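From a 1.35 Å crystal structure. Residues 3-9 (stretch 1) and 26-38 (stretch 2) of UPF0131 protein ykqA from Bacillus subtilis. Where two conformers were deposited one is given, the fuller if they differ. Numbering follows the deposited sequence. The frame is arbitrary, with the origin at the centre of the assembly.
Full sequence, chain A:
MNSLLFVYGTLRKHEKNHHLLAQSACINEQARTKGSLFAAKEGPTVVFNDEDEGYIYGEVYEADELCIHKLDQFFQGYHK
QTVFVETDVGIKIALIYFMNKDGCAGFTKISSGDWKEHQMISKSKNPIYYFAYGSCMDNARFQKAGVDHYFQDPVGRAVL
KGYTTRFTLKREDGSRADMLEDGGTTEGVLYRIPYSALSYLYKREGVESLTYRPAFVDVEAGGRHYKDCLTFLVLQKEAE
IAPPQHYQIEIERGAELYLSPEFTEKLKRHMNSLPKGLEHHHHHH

Stretch 1 (3-9) SLLFVYG
Stretch 2, residues 26-38: CINEQARTKGSLF

The centre of the contact is the ring of F6, a residue of the strand formed by residues 3-7, which packs against residues 31-33 of the second stretch. More of F6 is covered by the other stretch, 76 Å², than of any other residue in the contact. Its CA-to-CB bond points toward the second stretch. With chi1 at 175° (t) and chi2 at -96°, its ring extends to the backbone of the second stretch: F6 CE2 lies 4.0 Å from A31 C, which sits at the ring edge near its plane, and also 4.0 Å from A31 CB. The CA-to-CB bond of A31 points toward the first stretch. Next along the chain, F6 CE2 is 4.0 Å from R32 N, while F6 CE1 lies 3.9 Å from T33 CG2, so the two carbons flanking CZ, CE1 and CE2, meet three consecutive residues.

The two strands cross at a steep angle. Strand 3-7 and strand 31-34 run at 81° to each other in their N-to-C directions, with a signed crossing angle of -81° and a closest axial approach of 8.5 Å. They are nearly perpendicular, and no hydrogen bond links the two stretches; the contact is made by side chains of the first stretch packing on side chains and, at A31 and R32, on backbone, with 265 Å² buried in total. The CA atoms of F6 and A31 are 8.1 Å apart, those of L4 and I27 8.5 Å, and those of Y8 and L37 also 8.5 Å, so the register advances in the same sense along both stretches. Residues 3-7 are extended, with phi/psi of -68/139 at L4 and -98/124 at F6. L4, F6 and Y8 make the contacts, whereas the intervening L5 and V7 are out of reach, as expected from the alternation of a strand.

Just beyond the strand, Y8 has turned to phi/psi -133/-8; its CA-to-CB bond points toward the second stretch, with chi1 57° (p) and chi2 82°. Its CD1 is 3.6 Å from L37 CD1, the shortest contact between the stretches. The CA-to-CB bond of L37 is directed sideways, but chi1 -177° (t) and chi2 67° (p) bring the end of the side chain nearer. At the other end of the contact, L4 likewise starts sideways, and its rotamer, chi1 -62° (m) and chi2 177° (t), carries L4 CD2 to 4.1 Å from I27 CG1. I27 lies at phi/psi -84/-39 where the chain turns a corner; its CA-to-CB bond points toward the first stretch, both chi angles are m (-51° and -55°), and it remains exposed.

The polar edge is supplied by side chains whose hydrogen bonds lie elsewhere in the structure. T33, extended at -144/147 with chi1 -162° (t), offers its methyl to F6, while its OG1 is hydrogen-bonded elsewhere. R32, at -155/161 with chi1 73° (p) and the following chi angles t, points away; its approach to F6 is through the backbone N, and its guanidinium is satisfied elsewhere. Y8 OH is likewise hydrogen-bonded elsewhere, and the ring packs against L37.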

# COMPACT_ATOMS: atom_id res chain seq x y z
N SER A 3 -17.23 9.83 -13.62
CA SER A 3 -17.14 10.31 -12.25
C SER A 3 -16.01 9.55 -11.55
O SER A 3 -15.95 8.31 -11.64
CB SER A 3 -18.42 9.97 -11.49
OG SER A 3 -19.56 10.58 -12.09
N LEU A 4 -15.21 10.24 -10.76
CA LEU A 4 -14.31 9.57 -9.85
C LEU A 4 -15.11 8.89 -8.76
O LEU A 4 -16.06 9.44 -8.22
CB LEU A 4 -13.27 10.50 -9.27
CG LEU A 4 -12.34 11.12 -10.27
CD1 LEU A 4 -11.39 12.10 -9.52
CD2 LEU A 4 -11.50 10.09 -11.00
N LEU A 5 -14.68 7.68 -8.43
CA LEU A 5 -15.34 6.81 -7.47
C LEU A 5 -14.31 6.20 -6.51
O LEU A 5 -13.33 5.61 -6.98
CB LEU A 5 -16.05 5.68 -8.21
CG LEU A 5 -16.65 4.59 -7.30
CD1 LEU A 5 -17.80 5.07 -6.53
CD2 LEU A 5 -17.06 3.39 -8.15
N PHE A 6 -14.51 6.44 -5.23
CA PHE A 6 -13.65 5.86 -4.18
C PHE A 6 -14.33 4.63 -3.62
O PHE A 6 -15.47 4.68 -3.17
CB PHE A 6 -13.44 6.91 -3.07
CG PHE A 6 -12.67 6.42 -1.87
CD1 PHE A 6 -13.30 5.97 -0.76
CD2 PHE A 6 -11.29 6.42 -1.87
CE1 PHE A 6 -12.60 5.56 0.38
CE2 PHE A 6 -10.60 6.00 -0.76
CZ PHE A 6 -11.24 5.62 0.34
N VAL A 7 -13.61 3.50 -3.68
CA VAL A 7 -14.12 2.24 -3.18
C VAL A 7 -13.23 1.73 -2.06
O VAL A 7 -12.02 1.83 -2.10
CB VAL A 7 -14.28 1.10 -4.24
CG1 VAL A 7 -15.43 1.51 -5.22
CG2 VAL A 7 -12.93 0.81 -4.96
N TYR A 8 -13.89 1.13 -1.07
CA TYR A 8 -13.23 0.74 0.18
C TYR A 8 -13.55 -0.69 0.63
O TYR A 8 -12.95 -1.18 1.58
CB TYR A 8 -13.61 1.72 1.32
CG TYR A 8 -15.10 1.80 1.55
CD1 TYR A 8 -15.74 0.84 2.31
CD2 TYR A 8 -15.85 2.79 1.01
CE1 TYR A 8 -17.09 0.86 2.50
CE2 TYR A 8 -17.21 2.82 1.18
CZ TYR A 8 -17.84 1.86 1.93
OH TYR A 8 -19.21 1.88 2.17
N GLY A 9 -14.49 -1.33 -0.05
CA GLY A 9 -14.97 -2.61 0.41
C GLY A 9 -14.97 -3.66 -0.68
O GLY A 9 -13.94 -3.98 -1.27
N CYS A 26 -8.38 2.34 -13.09
CA CYS A 26 -7.93 2.62 -11.72
C CYS A 26 -7.01 3.84 -11.80
O CYS A 26 -5.95 3.79 -12.46
CB CYS A 26 -7.21 1.43 -11.11
SG CYS A 26 -6.68 1.76 -9.44
N ILE A 27 -7.46 4.94 -11.20
CA ILE A 27 -6.69 6.15 -11.17
C ILE A 27 -5.65 6.15 -9.99
O ILE A 27 -4.55 6.65 -10.14
CB ILE A 27 -7.64 7.35 -11.11
CG1 ILE A 27 -8.73 7.31 -12.19
CG2 ILE A 27 -6.83 8.67 -11.20
CD1 ILE A 27 -8.11 7.19 -13.61
N ASN A 28 -6.07 5.64 -8.85
CA ASN A 28 -5.19 5.51 -7.71
C ASN A 28 -5.45 4.23 -6.97
O ASN A 28 -6.53 3.98 -6.49
CB ASN A 28 -5.39 6.66 -6.73
CG ASN A 28 -5.06 8.01 -7.31
OD1 ASN A 28 -3.87 8.44 -7.27
ND2 ASN A 28 -6.02 8.65 -7.83
N GLU A 29 -4.39 3.45 -6.82
CA GLU A 29 -4.41 2.28 -5.98
C GLU A 29 -4.28 2.60 -4.51
O GLU A 29 -4.72 1.80 -3.65
CB GLU A 29 -3.22 1.31 -6.35
CG GLU A 29 -3.27 0.83 -7.78
CD GLU A 29 -2.03 0.05 -8.21
OE1 GLU A 29 -1.91 -0.24 -9.38
OE2 GLU A 29 -1.23 -0.35 -7.35
N GLN A 30 -3.69 3.74 -4.22
CA GLN A 30 -3.41 4.13 -2.84
C GLN A 30 -4.18 5.43 -2.59
O GLN A 30 -3.97 6.45 -3.24
CB GLN A 30 -1.94 4.35 -2.58
CG GLN A 30 -1.06 3.13 -2.98
CD GLN A 30 -1.46 1.83 -2.34
OE1 GLN A 30 -2.06 1.80 -1.26
NE2 GLN A 30 -1.09 0.71 -3.01
N ALA A 31 -5.16 5.41 -1.71
CA ALA A 31 -6.02 6.57 -1.49
C ALA A 31 -6.69 6.46 -0.13
O ALA A 31 -6.82 5.36 0.41
CB ALA A 31 -7.08 6.66 -2.58
N ARG A 32 -7.12 7.58 0.41
CA ARG A 32 -7.78 7.59 1.71
C ARG A 32 -8.70 8.80 1.82
O ARG A 32 -8.53 9.81 1.17
CB ARG A 32 -6.76 7.55 2.89
CG ARG A 32 -6.02 8.82 3.11
CD ARG A 32 -4.99 8.69 4.20
NE ARG A 32 -4.44 9.96 4.58
CZ ARG A 32 -3.57 10.13 5.55
NH1 ARG A 32 -3.13 9.11 6.25
NH2 ARG A 32 -3.20 11.35 5.85
N THR A 33 -9.62 8.68 2.76
CA THR A 33 -10.47 9.81 3.17
C THR A 33 -10.72 9.74 4.66
O THR A 33 -10.84 8.67 5.22
CB THR A 33 -11.75 9.83 2.35
OG1 THR A 33 -12.39 11.09 2.41
CG2 THR A 33 -12.73 8.76 2.68
N LYS A 34 -10.85 10.88 5.31
CA LYS A 34 -11.02 10.94 6.74
C LYS A 34 -12.42 10.36 7.09
O LYS A 34 -13.44 10.80 6.53
CB LYS A 34 -10.87 12.35 7.28
CG LYS A 34 -11.06 12.39 8.79
CD LYS A 34 -10.47 13.62 9.45
CE LYS A 34 -8.96 13.61 9.63
NZ LYS A 34 -8.44 14.90 10.04
N GLY A 35 -12.45 9.42 8.03
CA GLY A 35 -13.65 8.72 8.39
C GLY A 35 -13.35 7.41 9.02
O GLY A 35 -12.19 7.09 9.24
N SER A 36 -14.39 6.64 9.34
CA SER A 36 -14.22 5.35 9.98
C SER A 36 -14.85 4.25 9.10
O SER A 36 -15.87 4.46 8.49
CB SER A 36 -14.91 5.35 11.30
OG SER A 36 -14.28 6.22 12.21
N LEU A 37 -14.25 3.09 9.14
CA LEU A 37 -14.68 1.86 8.46
C LEU A 37 -15.20 0.86 9.48
O LEU A 37 -14.57 0.68 10.49
CB LEU A 37 -13.46 1.27 7.74
CG LEU A 37 -13.77 0.03 6.92
CD1 LEU A 37 -14.66 0.28 5.74
CD2 LEU A 37 -12.47 -0.60 6.43
N PHE A 38 -16.34 0.26 9.16
CA PHE A 38 -16.98 -0.72 10.02
C PHE A 38 -17.28 -1.97 9.23
O PHE A 38 -17.69 -1.93 8.07
CB PHE A 38 -18.31 -0.14 10.53
CG PHE A 38 -18.14 0.95 11.56
CD1 PHE A 38 -17.90 2.20 11.20
CD2 PHE A 38 -18.22 0.62 12.91
CE1 PHE A 38 -17.71 3.19 12.22
CE2 PHE A 38 -18.02 1.58 13.88
CZ PHE A 38 -17.73 2.79 13.54